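Local coordinates for Dot/Icm T4SS effector (Legionella pneumophila, PDB 6VVE), which acts as a kinase effector, probably phosphorylating host targets, that binds ADP with manganese and is activated by host inositol hexakisphosphate, at residues D265-L268 with S269-P272; Y234-N237 with F238-P242; Q116-L119 with K120-I124. All coordinates share one frame; numbering follows the deposited sequence.

Interaction 1 of 3, residues D265-L268 with S269-P272; sequences DESL and SDNP
Ser267 and Asp270 are hydrogen-bonded side chain to side chain across a tight bend in the loop between helices 253-262 and 272-280. Ser267 OG donates to Asp270 OD2 at 2.8 Å, and the hydroxyl meets that oxygen from above the carboxylate plane. With OG lodged between its own backbone N and carbonyl carbon (chi1 61°), the hydroxyl is set within bonding distance of the carboxylate; Asp270 N adds a long, weak bond to the same OG at 3.5 Å.

Another bond runs from a side chain to the backbone. Asn271 ND2 donates to Ser267 O at 2.9 Å, lying nearly in line with the carbonyl bond and with that oxygen in the plane of the amide group. Asparagine suits the place because its short amide can supply an N-H that reaches back four residues. Asp270 N makes a weak second approach to Ser267 O. Outside the bend, Trp232 NE1, Asp230 OD1 and Lys229 O meet Ser269 OG.

The backbone itself forms a type I beta turn from Leu268 to Asn271, closed by the bond from Asn271 N to Leu268 O at 2.9 Å. Asn271 is also the N-cap residue of helix 272-280, although its side chain is engaged by Ser267 O and makes no capping bond.

Leu268 packs on Ile256 and Trp259 of helix 253-262 and on Thr274 and Leu275 of helix 272-280. One side-chain-to-side-chain bond and one side-chain-to-backbone bond thus brace the turn, while the buried Ser267 N has no partner in the model.

Interaction 2 of 3, residues Y234-N237 with F238-P242; sequences YVYN and FIYPP
Tyr236 and Tyr240, one helical turn apart, make the main side-chain contact: Tyr240 CD2 lies over one face of the Tyr236 ring, 3.6 Å from Tyr236 CE1. The rings meet obliquely, planes at 53°. Tyr236 CG is anti to its backbone N (chi1 -171°), whereas Tyr240 CG lies beside its own, and the two side chains cross at about a right angle. Ile239 CG2, over the centre of one Tyr240 ring face, helps position that ring. Val235 CG1 and Ile239 CD1 touch at 4.1 Å, pointing the same way.

The last turn of helix 231-239 is held by backbone bonds, among them Tyr240 N to Tyr236 O at 2.7 Å. Tyr240 then leaves helical geometry. Pro241 N comes within 2.9 Å of Asn237 O but has no hydrogen to give, so the next helical bond cannot form, consistent with the helix ending here.

Farther out, Tyr236 OH bonds to Glu163 and Tyr240 OH to the carbonyl of Lys155. Asn237 OD1 accepts from Ser285 N while standing 3.7 Å from Pro242 CD, and its ND2 reaches back to Leu233 O. Tyrosine and asparagine therefore combine packing surface with polar ends that join this helix terminus to helix 159-174 and neighbouring loops.

Interaction 3 of 3, residues Q116-L119 with K120-I124; sequences QFFL and KYHGI
Phe118 and His122 lie face to face as an offset stack, their planes 24° apart and centroids separated by 3.9 Å. His122 CE1 sits over the Phe118 ring toward its rim, 3.3 Å from Phe118 CE2, while Phe118 CZ lies over the centre of the imidazole. The phenylalanine extends anti to its backbone N (chi1 173°), which swings its ring beside the helix end. His122 ND1 also donates to Phe118 O at 2.9 Å, with the oxygen tilted out of the ring plane.

These rings flank a Schellman motif that ends helix 102-121. Gly123 N donates to Lys120 O; its positive phi (62°) is readily adopted by a residue without a side chain. Ile124 N gives an almost straight bond to Leu119 O at 3.0 Å, and His122 N reaches that oxygen from the opposite face of its carbonyl plane.

Ile124 packs back against the last turn, its CD1 meeting Leu119 CD2 at 3.8 Å as the two aliphatic chains cross nearly at right angles. Phe117 and Tyr121 run side by side with their rings oblique; Tyr121 OH comes 3.4 Å from Phe117 CD1 and bonds to Asp47 of strand 44-53 and Arg39 of strand 34-41.

In the fold
The three contacts follow one another along the chain, interaction 3 first, then interaction 2, then interaction 1, and none touches another. Interactions 1 and 2 lie closest, with nearest atoms about 6 Å apart and centres 18 Å apart; Ser269 of interaction 1 bonds to Trp232 of helix 231-239, which carries interaction 2. Interaction 3 stands about 25 Å, centre to centre, from interaction 2. Helix 159-174 links interactions 2 and 3, meeting Phe118, His122 and Ile124 from one and Tyr236, Ile239 and Tyr240 from the other. Interaction 3 stands apart from both ligands, the Gln116 side chain being about 12 Å from ADP and about 13 Å from inositol hexakisphosphate. The Val235 side chain of interaction 2 is about 14 Å from ADP.

Interaction 1 of 3, residues D265-L268 with S269-P272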
# COMPACT_ATOMS: atom_id res chain seq x y z
N ASP A 265 -14.28 0.57 19.11
CA ASP A 265 -13.37 -0.49 18.69
C ASP A 265 -13.98 -1.35 17.59
O ASP A 265 -13.80 -2.57 17.55
CB ASP A 265 -12.95 -1.36 19.88
CG ASP A 265 -12.14 -0.58 20.90
OD1 ASP A 265 -11.31 0.25 20.49
OD2 ASP A 265 -12.34 -0.79 22.12
N GLU A 266 -14.71 -0.71 16.68
CA GLU A 266 -15.32 -1.40 15.55
C GLU A 266 -15.16 -0.54 14.30
O GLU A 266 -15.19 0.70 14.37
CB GLU A 266 -16.80 -1.69 15.79
CG GLU A 266 -17.06 -2.81 16.78
CD GLU A 266 -18.53 -3.15 16.91
OE1 GLU A 266 -19.37 -2.30 16.58
OE2 GLU A 266 -18.84 -4.28 17.34
N SER A 267 -15.01 -1.20 13.16
CA SER A 267 -14.88 -0.55 11.87
C SER A 267 -16.11 -0.83 11.02
O SER A 267 -16.79 -1.84 11.20
CB SER A 267 -13.62 -1.03 11.14
OG SER A 267 -13.68 -2.43 10.88
N LEU A 268 -16.40 0.09 10.10
CA LEU A 268 -17.53 -0.10 9.20
C LEU A 268 -17.33 -1.32 8.32
O LEU A 268 -18.31 -2.01 7.99
CB LEU A 268 -17.73 1.15 8.35
CG LEU A 268 -18.03 2.43 9.11
CD1 LEU A 268 -17.95 3.64 8.18
CD2 LEU A 268 -19.39 2.36 9.76
N SER A 269 -16.09 -1.62 7.94
CA SER A 269 -15.83 -2.74 7.03
C SER A 269 -16.17 -4.07 7.68
O SER A 269 -16.56 -5.01 6.97
CB SER A 269 -14.37 -2.72 6.58
OG SER A 269 -14.07 -1.51 5.89
N ASP A 270 -16.04 -4.18 9.00
CA ASP A 270 -16.42 -5.39 9.71
C ASP A 270 -17.94 -5.53 9.85
O ASP A 270 -18.40 -6.52 10.44
CB ASP A 270 -15.78 -5.42 11.10
CG ASP A 270 -14.28 -5.60 11.05
OD1 ASP A 270 -13.79 -6.34 10.17
OD2 ASP A 270 -13.58 -4.99 11.89
N ASN A 271 -18.71 -4.58 9.34
CA ASN A 271 -20.17 -4.60 9.46
C ASN A 271 -20.77 -4.22 8.11
O ASN A 271 -21.19 -3.08 7.90
CB ASN A 271 -20.65 -3.64 10.55
CG ASN A 271 -20.12 -4.01 11.92
OD1 ASN A 271 -20.82 -4.67 12.70
ND2 ASN A 271 -18.89 -3.60 12.23
N PRO A 272 -20.81 -5.16 7.17
CA PRO A 272 -21.39 -4.85 5.85
C PRO A 272 -22.80 -4.29 5.93
O PRO A 272 -23.20 -3.48 5.08
CB PRO A 272 -21.35 -6.20 5.12
CG PRO A 272 -20.24 -6.96 5.78
CD PRO A 272 -20.26 -6.53 7.23

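Interaction 2 of 3, residues Y234-N237 with F238-P242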
# COMPACT_ATOMS: atom_id res chain seq x y z
N TYR A 234 -12.52 6.14 3.16
CA TYR A 234 -12.25 7.58 3.23
C TYR A 234 -11.74 8.10 1.89
O TYR A 234 -12.16 9.18 1.43
CB TYR A 234 -11.21 7.88 4.31
CG TYR A 234 -11.48 7.29 5.68
CD1 TYR A 234 -12.76 6.89 6.06
CD2 TYR A 234 -10.46 7.15 6.61
CE1 TYR A 234 -13.00 6.35 7.30
CE2 TYR A 234 -10.69 6.63 7.87
CZ TYR A 234 -11.96 6.22 8.20
OH TYR A 234 -12.17 5.68 9.45
N VAL A 235 -10.84 7.36 1.25
CA VAL A 235 -10.30 7.78 -0.04
C VAL A 235 -11.42 7.90 -1.06
O VAL A 235 -11.54 8.91 -1.77
CB VAL A 235 -9.20 6.80 -0.51
CG1 VAL A 235 -8.71 7.19 -1.89
CG2 VAL A 235 -8.05 6.77 0.49
N TYR A 236 -12.26 6.86 -1.15
CA TYR A 236 -13.30 6.87 -2.18
C TYR A 236 -14.30 8.00 -1.97
O TYR A 236 -14.66 8.70 -2.92
CB TYR A 236 -14.02 5.53 -2.21
CG TYR A 236 -14.95 5.42 -3.40
CD1 TYR A 236 -14.47 5.05 -4.65
CD2 TYR A 236 -16.31 5.68 -3.27
CE1 TYR A 236 -15.31 4.95 -5.74
CE2 TYR A 236 -17.16 5.57 -4.36
CZ TYR A 236 -16.66 5.21 -5.59
OH TYR A 236 -17.49 5.12 -6.68
N ASN A 237 -14.77 8.17 -0.73
CA ASN A 237 -15.79 9.18 -0.46
C ASN A 237 -15.24 10.59 -0.61
O ASN A 237 -15.97 11.50 -0.98
CB ASN A 237 -16.38 8.98 0.93
CG ASN A 237 -17.48 7.94 0.95
OD1 ASN A 237 -18.67 8.27 0.94
ND2 ASN A 237 -17.10 6.67 0.95
N PHE A 238 -13.95 10.79 -0.31
CA PHE A 238 -13.36 12.11 -0.51
C PHE A 238 -13.37 12.48 -1.99
O PHE A 238 -13.63 13.64 -2.35
CB PHE A 238 -11.93 12.14 0.02
CG PHE A 238 -11.23 13.46 -0.21
CD1 PHE A 238 -11.52 14.56 0.58
CD2 PHE A 238 -10.29 13.60 -1.22
CE1 PHE A 238 -10.89 15.77 0.37
CE2 PHE A 238 -9.65 14.81 -1.43
CZ PHE A 238 -9.95 15.90 -0.63
N ILE A 239 -13.11 11.50 -2.87
CA ILE A 239 -13.02 11.79 -4.30
C ILE A 239 -14.41 11.78 -4.94
O ILE A 239 -14.70 12.59 -5.82
CB ILE A 239 -12.08 10.77 -4.97
CG1 ILE A 239 -10.69 10.82 -4.32
CG2 ILE A 239 -11.97 11.03 -6.46
CD1 ILE A 239 -9.72 9.78 -4.85
N TYR A 240 -15.26 10.83 -4.54
CA TYR A 240 -16.61 10.69 -5.11
C TYR A 240 -17.62 10.70 -3.97
O TYR A 240 -18.28 9.70 -3.69
CB TYR A 240 -16.74 9.39 -5.92
CG TYR A 240 -15.72 9.27 -7.03
CD1 TYR A 240 -15.75 10.13 -8.13
CD2 TYR A 240 -14.73 8.30 -6.99
CE1 TYR A 240 -14.82 10.03 -9.14
CE2 TYR A 240 -13.79 8.19 -8.00
CZ TYR A 240 -13.84 9.05 -9.07
OH TYR A 240 -12.91 8.95 -10.07
N PRO A 241 -17.76 11.84 -3.30
CA PRO A 241 -18.71 11.93 -2.17
C PRO A 241 -20.13 11.65 -2.63
O PRO A 241 -20.44 11.77 -3.82
CB PRO A 241 -18.55 13.38 -1.69
CG PRO A 241 -17.99 14.12 -2.90
CD PRO A 241 -17.09 13.12 -3.57
N PRO A 242 -21.01 11.26 -1.71
CA PRO A 242 -22.42 11.07 -2.09
C PRO A 242 -23.06 12.39 -2.53
O PRO A 242 -22.67 13.47 -2.10
CB PRO A 242 -23.07 10.54 -0.81
CG PRO A 242 -21.94 10.15 0.10
CD PRO A 242 -20.78 11.02 -0.28

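Interaction 3 of 3, residues Q116-L119 with K120-I124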
# COMPACT_ATOMS: atom_id res chain seq x y z
N GLN A 116 4.85 -7.75 0.30
CA GLN A 116 4.86 -7.97 -1.14
C GLN A 116 4.24 -9.32 -1.48
O GLN A 116 3.45 -9.43 -2.44
CB GLN A 116 6.28 -7.88 -1.68
CG GLN A 116 6.38 -7.83 -3.20
CD GLN A 116 6.20 -6.41 -3.74
OE1 GLN A 116 5.17 -5.78 -3.52
NE2 GLN A 116 7.22 -5.91 -4.42
N PHE A 117 4.57 -10.36 -0.72
CA PHE A 117 3.98 -11.68 -0.98
C PHE A 117 2.47 -11.66 -0.75
O PHE A 117 1.71 -12.27 -1.51
CB PHE A 117 4.64 -12.75 -0.11
CG PHE A 117 5.88 -13.34 -0.72
CD1 PHE A 117 5.78 -14.34 -1.67
CD2 PHE A 117 7.13 -12.89 -0.34
CE1 PHE A 117 6.92 -14.89 -2.24
CE2 PHE A 117 8.27 -13.43 -0.91
CZ PHE A 117 8.17 -14.43 -1.87
N PHE A 118 2.02 -10.98 0.31
CA PHE A 118 0.59 -10.80 0.51
C PHE A 118 -0.05 -10.16 -0.72
O PHE A 118 -1.07 -10.64 -1.22
CB PHE A 118 0.32 -9.95 1.75
CG PHE A 118 -1.13 -9.58 1.93
CD1 PHE A 118 -1.66 -8.47 1.28
CD2 PHE A 118 -1.95 -10.34 2.73
CE1 PHE A 118 -2.99 -8.14 1.43
CE2 PHE A 118 -3.29 -10.00 2.89
CZ PHE A 118 -3.80 -8.90 2.24
N LEU A 119 0.56 -9.08 -1.22
CA LEU A 119 0.01 -8.40 -2.39
C LEU A 119 -0.06 -9.33 -3.59
O LEU A 119 -1.07 -9.36 -4.31
CB LEU A 119 0.84 -7.16 -2.72
CG LEU A 119 0.85 -6.04 -1.69
CD1 LEU A 119 1.79 -4.90 -2.16
CD2 LEU A 119 -0.55 -5.51 -1.45
N LYS A 120 1.01 -10.11 -3.82
CA LYS A 120 1.00 -11.05 -4.94
C LYS A 120 -0.12 -12.07 -4.79
O LYS A 120 -0.85 -12.35 -5.74
CB LYS A 120 2.36 -11.74 -5.05
CG LYS A 120 2.43 -12.78 -6.16
CD LYS A 120 3.81 -13.41 -6.26
CE LYS A 120 3.79 -14.60 -7.22
NZ LYS A 120 5.16 -15.12 -7.50
N TYR A 121 -0.25 -12.66 -3.60
CA TYR A 121 -1.25 -13.69 -3.37
C TYR A 121 -2.68 -13.16 -3.41
O TYR A 121 -3.62 -13.97 -3.37
CB TYR A 121 -0.98 -14.38 -2.03
CG TYR A 121 0.34 -15.12 -1.97
CD1 TYR A 121 1.00 -15.50 -3.13
CD2 TYR A 121 0.94 -15.44 -0.76
CE1 TYR A 121 2.21 -16.18 -3.08
CE2 TYR A 121 2.14 -16.11 -0.69
CZ TYR A 121 2.77 -16.49 -1.86
OH TYR A 121 3.97 -17.16 -1.81
N HIS A 122 -2.86 -11.84 -3.48
CA HIS A 122 -4.17 -11.24 -3.70
C HIS A 122 -4.28 -10.53 -5.04
O HIS A 122 -5.31 -9.92 -5.32
CB HIS A 122 -4.49 -10.26 -2.57
CG HIS A 122 -4.69 -10.93 -1.24
ND1 HIS A 122 -3.69 -11.60 -0.59
CD2 HIS A 122 -5.79 -11.03 -0.46
CE1 HIS A 122 -4.16 -12.09 0.55
NE2 HIS A 122 -5.43 -11.76 0.65
N GLY A 123 -3.25 -10.61 -5.88
CA GLY A 123 -3.30 -9.99 -7.20
C GLY A 123 -3.47 -8.49 -7.19
O GLY A 123 -4.20 -7.95 -8.02
N ILE A 124 -2.81 -7.80 -6.26
CA ILE A 124 -2.93 -6.35 -6.15
C ILE A 124 -1.56 -5.70 -5.99
O ILE A 124 -1.47 -4.51 -5.64
CB ILE A 124 -3.85 -5.97 -4.97
CG1 ILE A 124 -3.40 -6.67 -3.69
CG2 ILE A 124 -5.29 -6.31 -5.28
CD1 ILE A 124 -4.10 -6.19 -2.45